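Local coordinates for protein putative NADP oxidoreductase BF3122 (Bacteroides fragilis, PDB 3D1L) that is a putative oxidoreductase that probably binds NADP through an N-terminal Rossmann-type domain, its substrate and reaction being unknown, at residues B[38-43]-B[63-68]; B[71-76]-B[99-104]. One frame throughout, in Å; residues are numbered along the deposited sequence.

Contact 1. Residues B[38-43]-B[63-68]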
loop_
_atom_site.group_PDB
_atom_site.type_symbol
_atom_site.label_atom_id
_atom_site.label_comp_id
_atom_site.label_asym_id
_atom_site.label_seq_id
_atom_site.Cartn_x
_atom_site.Cartn_y
_atom_site.Cartn_z
ATOM N N GLN B 38 22.708 26.698 -2.402
ATOM C CA GLN B 38 21.534 27.126 -3.140
ATOM C C GLN B 38 20.886 26.012 -3.922
ATOM O O GLN B 38 21.469 24.952 -4.166
ATOM C CB GLN B 38 21.816 28.308 -4.078
ATOM C CG GLN B 38 22.553 27.922 -5.295
ATOM C CD GLN B 38 22.387 28.853 -6.462
ATOM O OE1 GLN B 38 22.742 28.478 -7.555
ATOM N NE2 GLN B 38 21.886 30.062 -6.250
ATOM N N VAL B 39 19.652 26.283 -4.310
ATOM C CA VAL B 39 18.807 25.343 -5.000
ATOM C C VAL B 39 18.413 26.022 -6.298
ATOM O O VAL B 39 18.025 27.189 -6.294
ATOM C CB VAL B 39 17.521 25.081 -4.141
ATOM C CG1 VAL B 39 16.438 24.300 -4.922
ATOM C CG2 VAL B 39 17.882 24.379 -2.823
ATOM N N TYR B 40 18.497 25.274 -7.400
ATOM C CA TYR B 40 17.948 25.693 -8.674
ATOM C C TYR B 40 16.702 24.855 -8.991
ATOM O O TYR B 40 16.680 23.635 -8.765
ATOM C CB TYR B 40 18.976 25.536 -9.806
ATOM C CG TYR B 40 18.302 25.518 -11.147
ATOM C CD1 TYR B 40 18.059 26.711 -11.841
ATOM C CD2 TYR B 40 17.832 24.314 -11.694
ATOM C CE1 TYR B 40 17.410 26.704 -13.052
ATOM C CE2 TYR B 40 17.155 24.296 -12.904
ATOM C CZ TYR B 40 16.949 25.497 -13.572
ATOM O OH TYR B 40 16.303 25.489 -14.777
ATOM N N SER B 41 15.666 25.500 -9.526
ATOM C CA SER B 41 14.529 24.771 -10.085
ATOM C C SER B 41 13.986 25.573 -11.223
ATOM O O SER B 41 14.193 26.784 -11.263
ATOM C CB SER B 41 13.442 24.580 -9.029
ATOM O OG SER B 41 12.367 23.813 -9.528
ATOM N N ARG B 42 13.288 24.907 -12.143
ATOM C CA ARG B 42 12.666 25.619 -13.252
ATOM C C ARG B 42 11.527 26.545 -12.785
ATOM O O ARG B 42 11.320 27.611 -13.370
ATOM C CB ARG B 42 12.263 24.642 -14.379
ATOM C CG ARG B 42 13.458 24.318 -15.287
ATOM C CD ARG B 42 13.448 22.929 -15.975
ATOM N NE ARG B 42 13.411 21.795 -15.048
ATOM C CZ ARG B 42 12.390 20.942 -14.948
ATOM N NH1 ARG B 42 11.313 21.068 -15.726
ATOM N NH2 ARG B 42 12.447 19.947 -14.070
ATOM N N THR B 43 10.828 26.173 -11.713
ATOM C CA THR B 43 9.739 27.018 -11.195
ATOM C C THR B 43 10.053 27.642 -9.829
ATOM O O THR B 43 10.549 26.974 -8.934
ATOM C CB THR B 43 8.382 26.267 -11.137
ATOM O OG1 THR B 43 8.516 25.107 -10.310
ATOM C CG2 THR B 43 7.939 25.818 -12.550
ATOM N N ALA B 63 22.120 30.720 -15.162
ATOM C CA ALA B 63 23.187 31.704 -15.247
ATOM C C ALA B 63 23.503 32.294 -13.871
ATOM O O ALA B 63 24.584 32.827 -13.652
ATOM C CB ALA B 63 22.812 32.792 -16.249
ATOM N N GLU B 64 22.540 32.202 -12.954
ATOM C CA GLU B 64 22.710 32.692 -11.583
ATOM C C GLU B 64 23.229 31.614 -10.621
ATOM O O GLU B 64 23.415 31.881 -9.430
ATOM C CB GLU B 64 21.387 33.243 -11.044
ATOM C CG GLU B 64 21.092 34.699 -11.359
ATOM C CD GLU B 64 19.722 35.147 -10.837
ATOM O OE1 GLU B 64 19.069 34.377 -10.098
ATOM O OE2 GLU B 64 19.300 36.287 -11.171
ATOM N N VAL B 65 23.464 30.410 -11.136
ATOM C CA VAL B 65 23.875 29.261 -10.301
ATOM C C VAL B 65 25.270 29.466 -9.708
ATOM O O VAL B 65 26.205 29.811 -10.437
ATOM C CB VAL B 65 23.822 27.925 -11.072
ATOM C CG1 VAL B 65 24.681 26.833 -10.396
ATOM C CG2 VAL B 65 22.369 27.426 -11.171
ATOM N N ASN B 66 25.382 29.258 -8.394
ATOM C CA ASN B 66 26.623 29.434 -7.650
ATOM C C ASN B 66 27.702 28.521 -8.219
ATOM O O ASN B 66 27.548 27.303 -8.212
ATOM C CB ASN B 66 26.377 29.176 -6.165
ATOM C CG ASN B 66 27.628 29.310 -5.321
ATOM O OD1 ASN B 66 28.681 28.759 -5.649
ATOM N ND2 ASN B 66 27.512 30.036 -4.208
ATOM N N PRO B 67 28.777 29.120 -8.773
ATOM C CA PRO B 67 29.849 28.364 -9.431
ATOM C C PRO B 67 30.983 27.920 -8.500
ATOM O O PRO B 67 32.011 27.419 -8.994
ATOM C CB PRO B 67 30.391 29.374 -10.439
ATOM C CG PRO B 67 30.253 30.676 -9.727
ATOM C CD PRO B 67 28.997 30.577 -8.871
ATOM N N TYR B 68 30.809 28.082 -7.193
ATOM C CA TYR B 68 31.935 27.922 -6.257
ATOM C C TYR B 68 31.857 26.663 -5.375
ATOM O O TYR B 68 32.752 26.418 -4.569
ATOM C CB TYR B 68 32.155 29.196 -5.406
ATOM C CG TYR B 68 32.224 30.457 -6.231
ATOM C CD1 TYR B 68 33.274 30.680 -7.142
ATOM C CD2 TYR B 68 31.238 31.423 -6.120
ATOM C CE1 TYR B 68 33.319 31.844 -7.911
ATOM C CE2 TYR B 68 31.276 32.573 -6.876
ATOM C CZ TYR B 68 32.313 32.787 -7.769
ATOM O OH TYR B 68 32.312 33.962 -8.513
#

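Contact 2. Residues B[71-76]-B[99-104]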
loop_
_atom_site.group_PDB
_atom_site.type_symbol
_atom_site.label_atom_id
_atom_site.label_comp_id
_atom_site.label_asym_id
_atom_site.label_seq_id
_atom_site.Cartn_x
_atom_site.Cartn_y
_atom_site.Cartn_z
ATOM N N LEU B 71 30.130 20.157 -4.924
ATOM C CA LEU B 71 29.241 19.112 -5.379
ATOM C C LEU B 71 27.947 19.697 -5.923
ATOM O O LEU B 71 27.281 20.490 -5.253
ATOM C CB LEU B 71 28.954 18.109 -4.245
ATOM C CG LEU B 71 28.028 16.935 -4.599
ATOM C CD1 LEU B 71 28.716 16.019 -5.611
ATOM C CD2 LEU B 71 27.631 16.132 -3.350
ATOM N N TYR B 72 27.616 19.282 -7.144
ATOM C CA TYR B 72 26.405 19.658 -7.819
ATOM C C TYR B 72 25.543 18.413 -8.020
ATOM O O TYR B 72 25.926 17.487 -8.752
ATOM C CB TYR B 72 26.750 20.311 -9.153
ATOM C CG TYR B 72 27.439 21.653 -8.969
ATOM C CD1 TYR B 72 26.689 22.830 -8.958
ATOM C CD2 TYR B 72 28.830 21.746 -8.790
ATOM C CE1 TYR B 72 27.290 24.069 -8.778
ATOM C CE2 TYR B 72 29.445 22.995 -8.624
ATOM C CZ TYR B 72 28.657 24.139 -8.613
ATOM O OH TYR B 72 29.195 25.366 -8.444
ATOM N N ILE B 73 24.395 18.388 -7.345
ATOM C CA ILE B 73 23.477 17.247 -7.411
ATOM C C ILE B 73 22.352 17.564 -8.374
ATOM O O ILE B 73 21.545 18.465 -8.126
ATOM C CB ILE B 73 22.897 16.866 -6.041
ATOM C CG1 ILE B 73 24.030 16.592 -5.027
ATOM C CG2 ILE B 73 21.934 15.628 -6.218
ATOM C CD1 ILE B 73 23.566 16.375 -3.607
ATOM N N VAL B 74 22.338 16.846 -9.490
ATOM C CA VAL B 74 21.442 17.148 -10.583
ATOM C C VAL B 74 20.314 16.123 -10.599
ATOM O O VAL B 74 20.539 14.920 -10.730
ATOM C CB VAL B 74 22.212 17.229 -11.929
ATOM C CG1 VAL B 74 21.304 17.634 -13.062
ATOM C CG2 VAL B 74 23.436 18.191 -11.799
ATOM N N SER B 75 19.100 16.632 -10.395
ATOM C CA SER B 75 17.879 15.831 -10.402
ATOM C C SER B 75 16.938 16.418 -11.436
ATOM O O SER B 75 16.028 17.175 -11.098
ATOM C CB SER B 75 17.198 15.892 -9.032
ATOM O OG SER B 75 17.990 15.311 -8.028
ATOM N N LEU B 76 17.156 16.113 -12.695
ATOM C CA LEU B 76 16.336 16.691 -13.738
ATOM C C LEU B 76 15.903 15.604 -14.725
ATOM O O LEU B 76 16.587 14.588 -14.873
ATOM C CB LEU B 76 17.092 17.824 -14.453
ATOM C CG LEU B 76 17.307 19.188 -13.769
ATOM C CD1 LEU B 76 18.065 20.171 -14.680
ATOM C CD2 LEU B 76 15.997 19.824 -13.296
ATOM N N VAL B 99 27.124 15.174 -10.262
ATOM C CA VAL B 99 26.427 13.901 -10.190
ATOM C C VAL B 99 24.964 14.062 -10.571
ATOM O O VAL B 99 24.373 15.134 -10.419
ATOM C CB VAL B 99 26.571 13.227 -8.782
ATOM C CG1 VAL B 99 28.042 13.103 -8.397
ATOM C CG2 VAL B 99 25.778 13.978 -7.701
ATOM N N HIS B 100 24.383 12.995 -11.103
ATOM C CA HIS B 100 22.939 12.955 -11.238
ATOM C C HIS B 100 22.378 11.859 -10.356
ATOM O O HIS B 100 23.128 11.063 -9.801
ATOM C CB HIS B 100 22.505 12.836 -12.686
ATOM C CG HIS B 100 22.853 11.540 -13.322
ATOM N ND1 HIS B 100 22.170 10.369 -13.045
ATOM C CD2 HIS B 100 23.792 11.221 -14.245
ATOM C CE1 HIS B 100 22.669 9.390 -13.780
ATOM N NE2 HIS B 100 23.656 9.877 -14.511
ATOM N N THR B 101 21.064 11.850 -10.207
ATOM C CA THR B 101 20.392 10.971 -9.262
ATOM C C THR B 101 19.452 9.973 -9.941
ATOM O O THR B 101 18.554 9.408 -9.291
ATOM C CB THR B 101 19.582 11.801 -8.286
ATOM O OG1 THR B 101 18.730 12.676 -9.025
ATOM C CG2 THR B 101 20.500 12.657 -7.427
ATOM N N ALA B 102 19.604 9.786 -11.245
ATOM C CA ALA B 102 18.656 8.953 -11.982
ATOM C C ALA B 102 19.088 7.499 -11.999
ATOM O O ALA B 102 20.258 7.196 -12.209
ATOM C CB ALA B 102 18.472 9.453 -13.365
ATOM N N GLY B 103 18.119 6.603 -11.792
ATOM C CA GLY B 103 18.346 5.162 -11.873
ATOM C C GLY B 103 18.683 4.664 -13.275
ATOM O O GLY B 103 19.460 3.715 -13.440
ATOM N N SER B 104 18.101 5.291 -14.291
ATOM C CA SER B 104 18.162 4.706 -15.619
ATOM C C SER B 104 18.869 5.633 -16.609
ATOM O O SER B 104 18.673 5.519 -17.808
ATOM C CB SER B 104 16.765 4.305 -16.103
ATOM O OG SER B 104 16.293 3.126 -15.450
#

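Contact 1. Residues B[38-43]-B[63-68]
Gln38 and Asn66 carry the one polar link between residues 38-43 and 63-68. The backbone N of Asn66 donates to OE1 of Gln38 at 2.9 Å, with an N-H...O angle of 159°. The donor stands well above the plane of the side-chain amide, 63° out of it, and the two side-chain amides are themselves steeply inclined to each other. Gln38 reaches the loop because its CG sits between the backbone N and the carbonyl carbon (chi1 75°) and the chain runs on extended from there. The same OE1 lies 3.1 Å from CA of Val65, so the oxygen rests against the backbone just where the loop passes the strand, and CD of Gln38 comes 4.0 Å from CB of Asn66.

Apolar contact is slight. CG2 of Val65 approaches CB of Tyr40 at 4.1 Å and comes obliquely to the ring.

Within the loop, OD1 of Asn66 accepts from the backbone N of Tyr68 at 2.7 Å, closing an Asx turn that shapes the chain as it leaves the contact.

Strands 57-59, 35-40 and 12-16 lie side by side and parallel, in the order 3-2-1, as in one half of a Rossmann-type sheet, and the loop leads back across them to strand 71-74 on the far side of strand 12-16. Gln38, Tyr40 and Val65 all touch Thr59 of strand 57-59, whose hydroxyl also bonds Glu64 OE1, and Tyr40 and Val65 both meet Ile16 of strand 12-16. The contact thus lays the loop against one side of strand 35-40 and its two neighbouring strands.

Contact 2. Residues B[71-76]-B[99-104]
Thr101 meets residues 73 to 75 just past the end of strand 97-100. Its CB lies 3.9 Å from OG of Ser75, and there the side chain forks. CG2 reaches CG2 of Ile73 at 3.5 Å, the two side chains crossing at about a right angle. OG1, placed between the backbone N and the carbonyl carbon (chi1 53°), comes within 2.9 Å of Ser75 OG in a hydrogen bond that either hydroxyl could donate. OG1 also lies 3.3 Å from Val74 O, a weak, unsettled bond, and Thr101 N bonds that oxygen weakly.

Before this point the strands pair in parallel, Ile73 beside Val99 and Val74 beside His100, as expected of the right-handed beta-alpha-beta crossover of a Rossmann fold, here through helix 78-89. Val99 N donates to Tyr72 O at 3.0 Å, nearly straight, and Val74 N to Val99 O at 2.8 Å. On the face of Ile73, Val99 CG2 lies 4.1 Å from Ile73 CG1, and Leu152 of helix 146-157 packs on Val99. His100 belongs to the other face: its ND1 accepts from Ala102 N in the ring plane, and NE2 bonds Pro106 O. Ser75 also touches Ala22 of helix 20-31, part of a possible dinucleotide-binding GxGxxA sequence.

From the N terminus, strand 12-16 and helix 20-31 come first; strand 35-40 then opens contact 1, which closes when the loop after helix 44-53 and strand 57-59 returns to Gln38 and Tyr40. That loop leads directly into strand 71-74, which opens contact 2; helix 78-89 intervenes before strand 97-100 closes it. The two contacts are therefore in series, neither nested nor crossed, with centres about 14 Å apart. They meet where Tyr72 OH forms a probable hydrogen bond to Asn66 O, 2.6 Å away. Contact 1 ties the loop to strand 35-40, contact 2 pairs two strands farther across the same sheet, and strand 12-16 lies between strands 35-40 and 71-74.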